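Putative alpha-L-fucosidase (Bacteroides thetaiotaomicron VPI-5482, PDB 3GZA) probably hydrolyses alpha-L-fucosidic bonds with a family 29 TIM-barrel domain followed by a C-terminal beta domain. Local coordinates at residues A[96-100]-A[101-105]; A[283-287]-A[288-292]; A[250-253]-A[254-257]; A[41-45]-A[46-50]. One frame throughout, in Å; residues are numbered along the deposited sequence. Where two conformers were deposited one is given.

Contact 1 (A[96-100]-A[101-105])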
loop_
_atom_site.group_PDB
_atom_site.type_symbol
_atom_site.label_atom_id
_atom_site.label_comp_id
_atom_site.label_asym_id
_atom_site.label_seq_id
_atom_site.Cartn_x
_atom_site.Cartn_y
_atom_site.Cartn_z
ATOM N N TYR A 96 0.709 -1.709 3.809
ATOM C CA TYR A 96 1.908 -0.914 4.067
ATOM C C TYR A 96 2.214 -0.951 5.545
ATOM O O TYR A 96 1.915 -0.028 6.312
ATOM C CB TYR A 96 1.646 0.527 3.653
ATOM C CG TYR A 96 2.835 1.410 3.444
ATOM C CD1 TYR A 96 3.955 0.979 2.741
ATOM C CD2 TYR A 96 2.824 2.735 3.858
ATOM C CE1 TYR A 96 5.018 1.837 2.453
ATOM C CE2 TYR A 96 3.904 3.571 3.586
ATOM C CZ TYR A 96 4.978 3.121 2.889
ATOM O OH TYR A 96 5.993 3.995 2.525
ATOM N N CYS A 97 2.682 -2.118 5.944
ATOM C CA CYS A 97 2.946 -2.414 7.364
ATOM C C CYS A 97 4.146 -3.353 7.475
ATOM O O CYS A 97 4.843 -3.627 6.494
ATOM C CB CYS A 97 1.696 -2.978 8.019
ATOM S SG CYS A 97 1.256 -4.685 7.554
ATOM N N LEU A 98 4.351 -3.871 8.688
ATOM C CA LEU A 98 5.498 -4.735 8.937
ATOM C C LEU A 98 5.551 -6.009 8.115
ATOM O O LEU A 98 6.639 -6.631 7.980
ATOM C CB LEU A 98 5.665 -4.947 10.441
ATOM C CG LEU A 98 6.106 -3.679 11.168
ATOM C CD1 LEU A 98 5.955 -3.968 12.700
ATOM C CD2 LEU A 98 7.538 -3.201 10.814
ATOM N N LYS A 99 4.427 -6.423 7.528
ATOM C CA LYS A 99 4.434 -7.565 6.608
ATOM C C LYS A 99 5.307 -7.282 5.362
ATOM O O LYS A 99 5.769 -8.227 4.729
ATOM C CB LYS A 99 3.015 -7.897 6.134
ATOM C CG LYS A 99 2.126 -8.444 7.207
ATOM C CD LYS A 99 0.789 -8.854 6.670
ATOM C CE LYS A 99 -0.074 -9.556 7.684
ATOM N NZ LYS A 99 0.460 -10.907 8.056
ATOM N N ALA A 100 5.483 -6.008 5.021
ATOM C CA ALA A 100 6.153 -5.662 3.766
ATOM C C ALA A 100 7.650 -5.668 3.805
ATOM O O ALA A 100 8.293 -5.699 2.758
ATOM C CB ALA A 100 5.681 -4.273 3.313
ATOM N N VAL A 101 8.220 -5.590 5.013
ATOM C CA VAL A 101 9.625 -5.314 5.147
ATOM C C VAL A 101 10.468 -6.540 5.402
ATOM O O VAL A 101 9.953 -7.585 5.826
ATOM C CB VAL A 101 9.895 -4.280 6.283
ATOM C CG1 VAL A 101 9.179 -2.977 6.021
ATOM C CG2 VAL A 101 9.581 -4.882 7.680
ATOM N N LYS A 102 11.755 -6.446 5.078
ATOM C CA LYS A 102 12.710 -7.554 5.305
ATOM C C LYS A 102 13.032 -7.792 6.783
ATOM O O LYS A 102 13.244 -8.946 7.196
ATOM C CB LYS A 102 14.008 -7.282 4.548
ATOM C CG LYS A 102 13.852 -7.220 3.033
ATOM C CD LYS A 102 15.139 -6.690 2.396
ATOM C CE LYS A 102 15.070 -6.661 0.834
ATOM N NZ LYS A 102 16.333 -6.109 0.140
ATOM N N TRP A 103 13.016 -6.708 7.569
ATOM C CA TRP A 103 13.224 -6.788 9.008
ATOM C C TRP A 103 12.243 -7.782 9.626
ATOM O O TRP A 103 11.042 -7.758 9.335
ATOM C CB TRP A 103 13.041 -5.411 9.619
ATOM C CG TRP A 103 13.187 -5.369 11.093
ATOM C CD1 TRP A 103 14.345 -5.336 11.784
ATOM C CD2 TRP A 103 12.132 -5.301 12.068
ATOM N NE1 TRP A 103 14.088 -5.269 13.137
ATOM C CE2 TRP A 103 12.745 -5.232 13.335
ATOM C CE3 TRP A 103 10.743 -5.276 11.996
ATOM C CZ2 TRP A 103 12.007 -5.160 14.524
ATOM C CZ3 TRP A 103 10.029 -5.201 13.161
ATOM C CH2 TRP A 103 10.644 -5.132 14.400
ATOM N N ARG A 104 12.785 -8.681 10.454
ATOM C CA ARG A 104 12.004 -9.736 11.066
ATOM C C ARG A 104 11.207 -10.606 10.089
ATOM O O ARG A 104 10.230 -11.253 10.479
ATOM C CB ARG A 104 11.163 -9.252 12.246
ATOM C CG ARG A 104 12.031 -8.878 13.439
ATOM C CD ARG A 104 11.181 -8.548 14.623
ATOM N NE ARG A 104 12.035 -8.142 15.743
ATOM C CZ ARG A 104 11.610 -7.722 16.934
ATOM N NH1 ARG A 104 10.332 -7.647 17.236
ATOM N NH2 ARG A 104 12.515 -7.360 17.832
ATOM N N ASP A 105 11.709 -10.696 8.853
ATOM C CA ASP A 105 11.172 -11.576 7.823
ATOM C C ASP A 105 9.686 -11.328 7.597
ATOM O O ASP A 105 8.924 -12.272 7.303
ATOM C CB ASP A 105 11.466 -13.035 8.230
ATOM C CG ASP A 105 11.258 -14.052 7.093
ATOM O OD1 ASP A 105 11.464 -13.721 5.905
ATOM O OD2 ASP A 105 10.905 -15.193 7.422
HETATM O O HOH W 1 8.469 -7.371 10.040
HETATM O O HOH W 2 8.508 -9.217 4.221
#

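Contact 2 (A[283-287]-A[288-292])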
loop_
_atom_site.group_PDB
_atom_site.type_symbol
_atom_site.label_atom_id
_atom_site.label_comp_id
_atom_site.label_asym_id
_atom_site.label_seq_id
_atom_site.Cartn_x
_atom_site.Cartn_y
_atom_site.Cartn_z
ATOM N N TRP A 283 9.649 15.484 18.149
ATOM C CA TRP A 283 8.854 14.342 18.560
ATOM C C TRP A 283 9.479 13.036 18.055
ATOM O O TRP A 283 9.178 11.961 18.562
ATOM C CB TRP A 283 7.430 14.475 18.056
ATOM C CG TRP A 283 6.642 15.532 18.739
ATOM C CD1 TRP A 283 6.375 16.759 18.261
ATOM C CD2 TRP A 283 6.032 15.465 20.047
ATOM N NE1 TRP A 283 5.617 17.469 19.166
ATOM C CE2 TRP A 283 5.413 16.699 20.281
ATOM C CE3 TRP A 283 5.920 14.463 21.011
ATOM C CZ2 TRP A 283 4.676 16.978 21.443
ATOM C CZ3 TRP A 283 5.267 14.755 22.180
ATOM C CH2 TRP A 283 4.602 15.977 22.371
ATOM N N PHE A 284 10.289 13.123 17.022
ATOM C CA PHE A 284 11.016 11.965 16.444
ATOM C C PHE A 284 12.524 12.018 16.631
ATOM O O PHE A 284 13.130 13.096 16.768
ATOM C CB PHE A 284 10.764 11.905 14.913
ATOM C CG PHE A 284 9.371 11.497 14.508
ATOM C CD1 PHE A 284 9.057 10.162 14.433
ATOM C CD2 PHE A 284 8.403 12.436 14.171
ATOM C CE1 PHE A 284 7.795 9.758 13.991
ATOM C CE2 PHE A 284 7.165 12.046 13.780
ATOM C CZ PHE A 284 6.837 10.689 13.726
ATOM N N TRP A 285 13.125 10.840 16.625
ATOM C CA TRP A 285 14.576 10.735 16.619
ATOM C C TRP A 285 15.095 11.260 15.297
ATOM O O TRP A 285 14.630 10.877 14.233
ATOM C CB TRP A 285 15.030 9.296 16.821
ATOM C CG TRP A 285 16.501 9.237 17.058
ATOM C CD1 TRP A 285 17.140 9.262 18.278
ATOM C CD2 TRP A 285 17.552 9.238 16.066
ATOM N NE1 TRP A 285 18.496 9.262 18.096
ATOM C CE2 TRP A 285 18.772 9.233 16.756
ATOM C CE3 TRP A 285 17.573 9.222 14.660
ATOM C CZ2 TRP A 285 19.994 9.248 16.100
ATOM C CZ3 TRP A 285 18.810 9.255 14.017
ATOM C CH2 TRP A 285 19.991 9.235 14.754
ATOM N N GLU A 286 16.122 12.088 15.383
ATOM C CA GLU A 286 16.807 12.706 14.265
ATOM C C GLU A 286 18.289 12.725 14.630
ATOM O O GLU A 286 18.647 12.699 15.807
ATOM C CB GLU A 286 16.304 14.131 14.018
ATOM C CG GLU A 286 14.876 14.206 13.689
ATOM C CD GLU A 286 14.358 15.571 13.851
ATOM O OE1 GLU A 286 14.631 16.407 12.996
ATOM O OE2 GLU A 286 13.632 15.806 14.838
ATOM N N PRO A 287 19.169 12.764 13.639
ATOM C CA PRO A 287 20.590 12.800 13.988
ATOM C C PRO A 287 21.017 14.057 14.730
ATOM O O PRO A 287 20.441 15.143 14.508
ATOM C CB PRO A 287 21.297 12.769 12.622
ATOM C CG PRO A 287 20.230 12.211 11.661
ATOM C CD PRO A 287 18.909 12.630 12.196
ATOM N N ASP A 288 22.040 13.897 15.571
ATOM C CA ASP A 288 22.679 14.999 16.288
ATOM C C ASP A 288 21.774 15.795 17.247
ATOM O O ASP A 288 22.055 16.965 17.531
ATOM C CB ASP A 288 23.338 15.948 15.299
ATOM C CG ASP A 288 24.306 15.214 14.338
ATOM O OD1 ASP A 288 25.234 14.532 14.823
ATOM O OD2 ASP A 288 24.095 15.293 13.111
ATOM N N ASP A 289 20.804 15.132 17.837
ATOM C CA ASP A 289 19.937 15.756 18.822
ATOM C C ASP A 289 20.233 15.242 20.251
ATOM O O ASP A 289 19.482 15.567 21.168
ATOM C CB ASP A 289 18.446 15.527 18.508
ATOM C CG ASP A 289 17.863 16.585 17.592
ATOM O OD1 ASP A 289 18.381 17.729 17.571
ATOM O OD2 ASP A 289 16.877 16.241 16.882
ATOM N N GLU A 290 21.336 14.516 20.454
ATOM C CA GLU A 290 21.632 13.964 21.770
ATOM C C GLU A 290 21.666 15.004 22.870
ATOM O O GLU A 290 21.284 14.727 24.021
ATOM C CB GLU A 290 22.956 13.187 21.759
ATOM C CG GLU A 290 22.891 11.902 20.967
ATOM C CD GLU A 290 22.870 12.066 19.454
ATOM O OE1 GLU A 290 23.305 13.177 18.979
ATOM O OE2 GLU A 290 22.443 11.063 18.779
ATOM N N ASN A 291 22.153 16.178 22.547
ATOM C CA ASN A 291 22.332 17.189 23.549
ATOM C C ASN A 291 21.156 18.164 23.645
ATOM O O ASN A 291 21.291 19.139 24.357
ATOM C CB ASN A 291 23.662 17.872 23.337
ATOM C CG ASN A 291 24.850 16.928 23.727
ATOM O OD1 ASN A 291 24.795 16.243 24.761
ATOM N ND2 ASN A 291 25.863 16.858 22.889
ATOM N N ASN A 292 20.044 17.854 22.960
ATOM C CA ASN A 292 18.890 18.725 22.912
ATOM C C ASN A 292 17.768 18.239 23.790
ATOM O O ASN A 292 16.682 18.738 23.743
ATOM C CB ASN A 292 18.481 18.942 21.473
ATOM C CG ASN A 292 19.595 19.633 20.697
ATOM O OD1 ASN A 292 20.320 20.460 21.239
ATOM N ND2 ASN A 292 19.735 19.306 19.417
HETATM O O HOH W 3 15.651 13.912 17.758
HETATM O O HOH W 4 20.554 9.645 20.084
HETATM O O HOH W 5 20.106 12.296 17.983
HETATM O O HOH W 6 19.909 17.957 15.150
#

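Contact 3 (A[250-253]-A[254-257])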
loop_
_atom_site.group_PDB
_atom_site.type_symbol
_atom_site.label_atom_id
_atom_site.label_comp_id
_atom_site.label_asym_id
_atom_site.label_seq_id
_atom_site.Cartn_x
_atom_site.Cartn_y
_atom_site.Cartn_z
ATOM N N ASP A 250 -12.363 32.587 23.222
ATOM C CA ASP A 250 -10.941 32.525 22.885
ATOM C C ASP A 250 -10.624 31.044 23.148
ATOM O O ASP A 250 -10.435 30.611 24.291
ATOM C CB ASP A 250 -10.166 33.497 23.793
ATOM C CG ASP A 250 -8.662 33.470 23.563
ATOM O OD1 ASP A 250 -8.141 32.414 23.147
ATOM O OD2 ASP A 250 -8.017 34.509 23.876
ATOM N N GLN A 251 -10.575 30.248 22.085
ATOM C CA GLN A 251 -10.418 28.814 22.262
ATOM C C GLN A 251 -9.114 28.353 22.887
ATOM O O GLN A 251 -9.126 27.387 23.656
ATOM C CB GLN A 251 -10.637 28.069 20.949
ATOM C CG GLN A 251 -11.982 28.355 20.354
ATOM C CD GLN A 251 -12.310 27.414 19.232
ATOM O OE1 GLN A 251 -11.566 26.461 18.963
ATOM N NE2 GLN A 251 -13.411 27.663 18.575
ATOM N N LEU A 252 -7.983 28.973 22.549
ATOM C CA LEU A 252 -6.738 28.568 23.182
ATOM C C LEU A 252 -6.819 28.846 24.647
ATOM O O LEU A 252 -6.342 28.036 25.409
ATOM C CB LEU A 252 -5.478 29.260 22.630
ATOM C CG LEU A 252 -4.830 28.601 21.434
ATOM C CD1 LEU A 252 -3.667 29.474 20.981
ATOM C CD2 LEU A 252 -4.390 27.179 21.695
ATOM N N GLU A 253 -7.409 29.970 25.050
ATOM C CA GLU A 253 -7.531 30.240 26.489
ATOM C C GLU A 253 -8.387 29.185 27.151
ATOM O O GLU A 253 -8.109 28.794 28.253
ATOM C CB GLU A 253 -8.117 31.610 26.760
ATOM C CG GLU A 253 -7.160 32.737 26.423
ATOM C CD GLU A 253 -5.947 32.760 27.304
ATOM O OE1 GLU A 253 -6.077 32.540 28.521
ATOM O OE2 GLU A 253 -4.848 33.012 26.771
ATOM N N LEU A 254 -9.452 28.764 26.479
ATOM C CA LEU A 254 -10.323 27.716 26.995
ATOM C C LEU A 254 -9.576 26.393 27.127
ATOM O O LEU A 254 -9.751 25.695 28.120
ATOM C CB LEU A 254 -11.600 27.627 26.123
ATOM C CG LEU A 254 -12.566 26.490 26.435
ATOM C CD1 LEU A 254 -13.067 26.620 27.891
ATOM C CD2 LEU A 254 -13.729 26.457 25.405
ATOM N N LEU A 255 -8.716 26.012 26.162
ATOM C CA LEU A 255 -7.907 24.769 26.319
ATOM C C LEU A 255 -6.943 24.840 27.483
ATOM O O LEU A 255 -6.799 23.898 28.246
ATOM C CB LEU A 255 -7.152 24.468 25.032
ATOM C CG LEU A 255 -8.009 24.140 23.811
ATOM C CD1 LEU A 255 -7.119 24.136 22.578
ATOM C CD2 LEU A 255 -8.767 22.777 23.977
ATOM N N LYS A 256 -6.311 26.005 27.652
ATOM C CA LYS A 256 -5.330 26.219 28.688
ATOM C C LYS A 256 -5.849 26.278 30.108
ATOM O O LYS A 256 -5.097 25.980 31.058
ATOM C CB LYS A 256 -4.573 27.527 28.363
ATOM C CG LYS A 256 -3.635 27.371 27.159
ATOM C CD LYS A 256 -3.026 28.690 26.695
ATOM C CE LYS A 256 -2.072 28.444 25.502
ATOM N NZ LYS A 256 -1.717 29.712 24.866
ATOM N N HIS A 257 -7.096 26.717 30.254
ATOM C CA HIS A 257 -7.714 26.930 31.559
ATOM C C HIS A 257 -8.930 26.051 31.859
ATOM O O HIS A 257 -9.282 25.889 33.016
ATOM C CB HIS A 257 -8.185 28.411 31.688
ATOM C CG HIS A 257 -7.064 29.415 31.801
ATOM N ND1 HIS A 257 -6.420 29.675 32.987
ATOM C CD2 HIS A 257 -6.480 30.216 30.870
ATOM C CE1 HIS A 257 -5.489 30.595 32.785
ATOM N NE2 HIS A 257 -5.513 30.954 31.511
HETATM O O HOH W 7 -3.862 31.576 24.780
#

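Contact 4 (A[41-45]-A[46-50]). With EDO (1,2-ethanediol), chain J.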
loop_
_atom_site.group_PDB
_atom_site.type_symbol
_atom_site.label_atom_id
_atom_site.label_comp_id
_atom_site.label_asym_id
_atom_site.label_seq_id
_atom_site.Cartn_x
_atom_site.Cartn_y
_atom_site.Cartn_z
ATOM N N GLY A 41 6.247 19.069 6.904
ATOM C CA GLY A 41 5.561 19.461 5.681
ATOM C C GLY A 41 5.920 18.548 4.533
ATOM O O GLY A 41 5.037 18.029 3.808
ATOM N N ASN A 42 7.204 18.298 4.411
ATOM C CA ASN A 42 7.729 17.432 3.358
ATOM C C ASN A 42 7.277 15.998 3.551
ATOM O O ASN A 42 6.834 15.329 2.613
ATOM C CB ASN A 42 9.243 17.551 3.353
ATOM C CG ASN A 42 9.913 16.720 2.265
ATOM O OD1 ASN A 42 9.993 15.481 2.329
ATOM N ND2 ASN A 42 10.448 17.421 1.276
ATOM N N ASN A 43 7.402 15.502 4.765
ATOM C CA ASN A 43 7.046 14.108 5.045
ATOM C C ASN A 43 5.603 13.792 4.724
ATOM O O ASN A 43 5.297 12.662 4.294
ATOM C CB ASN A 43 7.293 13.768 6.519
ATOM C CG ASN A 43 7.113 12.318 6.822
ATOM O OD1 ASN A 43 7.791 11.437 6.229
ATOM N ND2 ASN A 43 6.237 12.020 7.762
ATOM N N ARG A 44 4.683 14.719 5.000
ATOM C CA ARG A 44 3.252 14.464 4.779
ATOM C C ARG A 44 2.930 14.313 3.300
ATOM O O ARG A 44 1.957 13.644 2.975
ATOM C CB ARG A 44 2.422 15.610 5.365
ATOM C CG ARG A 44 2.396 15.659 6.876
ATOM C CD ARG A 44 1.845 17.010 7.383
ATOM N NE ARG A 44 1.619 16.963 8.805
ATOM C CZ ARG A 44 1.080 17.979 9.492
ATOM N NH1 ARG A 44 0.830 19.100 8.891
ATOM N NH2 ARG A 44 0.819 17.856 10.781
ATOM N N ILE A 45 3.748 14.873 2.415
ATOM C CA ILE A 45 3.390 14.902 0.982
ATOM C C ILE A 45 4.423 14.285 0.037
ATOM O O ILE A 45 4.294 14.397 -1.177
ATOM C CB ILE A 45 2.935 16.304 0.513
ATOM C CG1 ILE A 45 4.108 17.283 0.507
ATOM C CG2 ILE A 45 1.752 16.824 1.357
ATOM C CD1 ILE A 45 3.768 18.597 -0.254
ATOM N N ASN A 46 5.393 13.562 0.582
ATOM C CA ASN A 46 6.445 12.884 -0.205
ATOM C C ASN A 46 6.516 11.436 0.269
ATOM O O ASN A 46 7.116 11.152 1.300
ATOM C CB ASN A 46 7.792 13.577 -0.022
ATOM C CG ASN A 46 7.896 14.856 -0.764
ATOM O OD1 ASN A 46 8.323 14.884 -1.929
ATOM N ND2 ASN A 46 7.579 15.978 -0.068
ATOM N N PRO A 47 5.845 10.514 -0.444
ATOM C CA PRO A 47 5.873 9.149 0.004
ATOM C C PRO A 47 7.333 8.636 0.153
ATOM O O PRO A 47 8.247 9.051 -0.574
ATOM C CB PRO A 47 5.129 8.399 -1.113
ATOM C CG PRO A 47 4.280 9.413 -1.758
ATOM C CD PRO A 47 5.082 10.684 -1.693
ATOM N N ILE A 48 7.513 7.690 1.072
ATOM C CA ILE A 48 8.821 7.149 1.359
ATOM C C ILE A 48 9.385 6.385 0.148
ATOM O O ILE A 48 8.716 5.521 -0.416
ATOM C CB ILE A 48 8.803 6.252 2.631
ATOM C CG1 ILE A 48 8.418 7.083 3.866
ATOM C CG2 ILE A 48 10.168 5.527 2.871
ATOM C CD1 ILE A 48 9.428 8.140 4.299
ATOM N N GLU A 49 10.609 6.695 -0.218
ATOM C CA GLU A 49 11.264 6.047 -1.392
ATOM C C GLU A 49 11.573 4.569 -1.200
ATOM O O GLU A 49 11.363 3.785 -2.120
ATOM C CB GLU A 49 12.520 6.802 -1.846
ATOM C CG GLU A 49 12.209 8.156 -2.390
ATOM C CD GLU A 49 11.450 8.139 -3.716
ATOM O OE1 GLU A 49 11.740 7.286 -4.604
ATOM O OE2 GLU A 49 10.600 9.038 -3.888
ATOM N N ASP A 50 12.061 4.202 -0.023
ATOM C CA ASP A 50 12.405 2.807 0.253
ATOM C C ASP A 50 12.109 2.491 1.674
ATOM O O ASP A 50 12.791 2.956 2.582
ATOM C CB ASP A 50 13.890 2.641 -0.072
ATOM C CG ASP A 50 14.404 1.227 0.154
ATOM O OD1 ASP A 50 13.627 0.358 0.564
ATOM O OD2 ASP A 50 15.622 0.985 -0.123
HETATM C C1 EDO J . 8.907 3.476 -4.771
HETATM O O1 EDO J . 9.074 3.479 -3.380
HETATM C C2 EDO J . 9.394 4.787 -5.403
HETATM O O2 EDO J . 10.784 4.958 -5.140
HETATM O O HOH W 8 6.158 10.102 3.695
#

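Contact 1 (A[96-100]-A[101-105])
L98 reaches forward along the turn to V101 and W103. Methyl CD2 of L98 is the touching branch. It lies 4.0 Å from CZ3 of W103 and about as far from CE3, so it meets the six-membered ring obliquely. The same methyl is 4.1 Å from CG2 of V101. W103 has its CG anti to the backbone N (chi1 178°), which turns the benzo part of the indole back toward L98. R104 CG sits over the centre of the W103 ring. Both L98 and W103 also pack on I110 of helix 110-121.

V101 turns CG2 into the space between its own N and carbonyl carbon. From there CG2 lies 3.4 Å from the backbone O of L98. Two waters join the two halves of the turn. Water 1 donates to L98 O and to W103 O. Water 2 donates to K99 O and, at 2.7 Å, to V101 O. Within 96-100, A100 N bonds to C97 O, and K99 N makes a weak bond to C97 SG at 3.6 Å.

Around the turn, K99 NZ bonds to Q90, and A100 packs on P95 of the second subunit. The chemistry is therefore divided. L98, V101 and W103 make the apolar contact, while two waters bridge the carbonyls of L98, K99, V101 and W103, which make no direct bond between the two halves.

Contact 2 (A[283-287]-A[288-292])
E286 and D289 face each other at the two ends of a type II beta turn, with P287 and D288 at its corners. The closest approach of their side chains is D289 OD2 to E286 CB, 3.6 Å. The side chains approach at a slant, and their carboxylate planes are almost perpendicular, 87° apart. E286 OE2 is 3.9 Å from D289 OD2. R280 NH2 forms salt bridges with both residues, which probably offsets the like charges. E286 OE1 also accepts from Y38 N.

Water makes the polar links across the turn. Water 3 joins F284 O to D289 OD2. Water 5 bonds E286 O and D289 N and sits above the plane of the W285 indole, displaced toward its rim. Water 4 lies in the indole plane at its edge, 2.9 Å from W285 NE1, and donates to E290 OE2. E290 is bent at chi2 (74°), which swings its carboxylate back to W285.

One direct side-chain bond follows the turn: N292 ND2 to D289 OD1, 2.8 Å, on the anti side of the carboxylate.

The arrangement is a water-bridged beta turn in the loop after barrel strand 264-273. The side chain of E286 is about 5 Å from the bound sodium ion, whose site includes H31, D34 and I36.

Contact 3 (A[250-253]-A[254-257])
E253 and H257 stand one helical turn apart and run side by side in the same direction. E253 is bent at chi2 (-66°), and this folds its carboxylate alongside the imidazole. OE1 of E253 lies at the ring edge, near the ring plane and 3.3 Å from H257 CD2. The carboxylate and ring planes are 34° apart. H257 ND1 bonds to P230 O.

The backbone bonds are those of an alpha helix. L254 N donates to D250 O, L255 N to Q251 O at 2.9 Å, and K256 N to L252 O. The last of the series, H257 N to E253 O, is weak. D250 is the N-cap. Its OD1 accepts from E253 N at 3.2 Å, with the donor above the carboxylate plane.

The charged ends of E253 and K256 are joined through water. Water 7 donates to E253 OE2 at 2.6 Å and accepts from K256 NZ at 2.8 Å. E253 OE2 and K256 NZ themselves stand 4.9 Å apart. K256 is extended beyond CG, and its CG passes 3.3 Å from L252 O.

Between the two halves the apolar contact is L252 CD2 to L255 CD1, 4.2 Å. L254 and L255 also pack on F235, and L254 on P236 and I245.

The chemistry is consistent with a short helix held by its backbone bonds and an aspartate N-cap. The water-mediated E253-K256 pair probably adds only modest electrostatic stabilisation at the surface.

Contact 4 (A[41-45]-A[46-50])
N42 has CG anti to its backbone N (chi1 -178°), while N46 has CG anti to its carbonyl carbon (chi1 -75°). These torsions bring the two amides together near the end of helix 40-45. The side chains cross at about a right angle, yet their amide planes are only 11° apart. N46 ND2 lies 3.4 Å from N42 CG.

The bond that holds N46 goes to the backbone. Its ND2 donates to N42 O at 2.9 Å, nearly straight, and the acceptor lies in the N46 amide plane. I45 N also donates to N42 O, from the opposite face of the carbonyl plane. One carbonyl is thus gripped by a backbone N-H and a side-chain N-H. I45 CG1 packs 3.8 Å from N46 ND2.

Water 8 lies 2.8 Å from both N43 O and N46 O. Further along, CD1 of I48 comes within 4.2 Å of N43 OD1. N43 ND2 itself bonds to E83, which also forms a salt bridge with R44.

A 1,2-ethanediol, probably from the crystallisation liquor, donates through O1 to E49 O and through O2 to E49 OE1, each at 2.6 Å. It also bonds to K164 of the second subunit. E49 OE2 makes a salt bridge to R160 of that subunit, and I45 O accepts from its N153.

The arrangement is an asparagine side chain bonding back to a carbonyl of the last helical turn, as the chain passes into a loop at the dimer interface.

Overall arrangement
From the N terminus the order is contact 4, 1, 3, 2. All four are local and in series; none nests in or crosses another. Contact 4 carries helix 40-45 into the loop before helix 61-69. Contact 1 turns the loop between strand 75-79 and helix 110-121. These two touch, Y96 OH to I48 CB at 3.6 Å, and both meet the second subunit. Contact 3 is helix 251-257, which precedes strand 264-273. Contact 2 turns the loop from that strand to helix 296-304, with nearest atoms about 6 Å from contact 4. Contacts 1 and 3 lie on opposite sides of the chain's centre, their own centres about 43 Å apart.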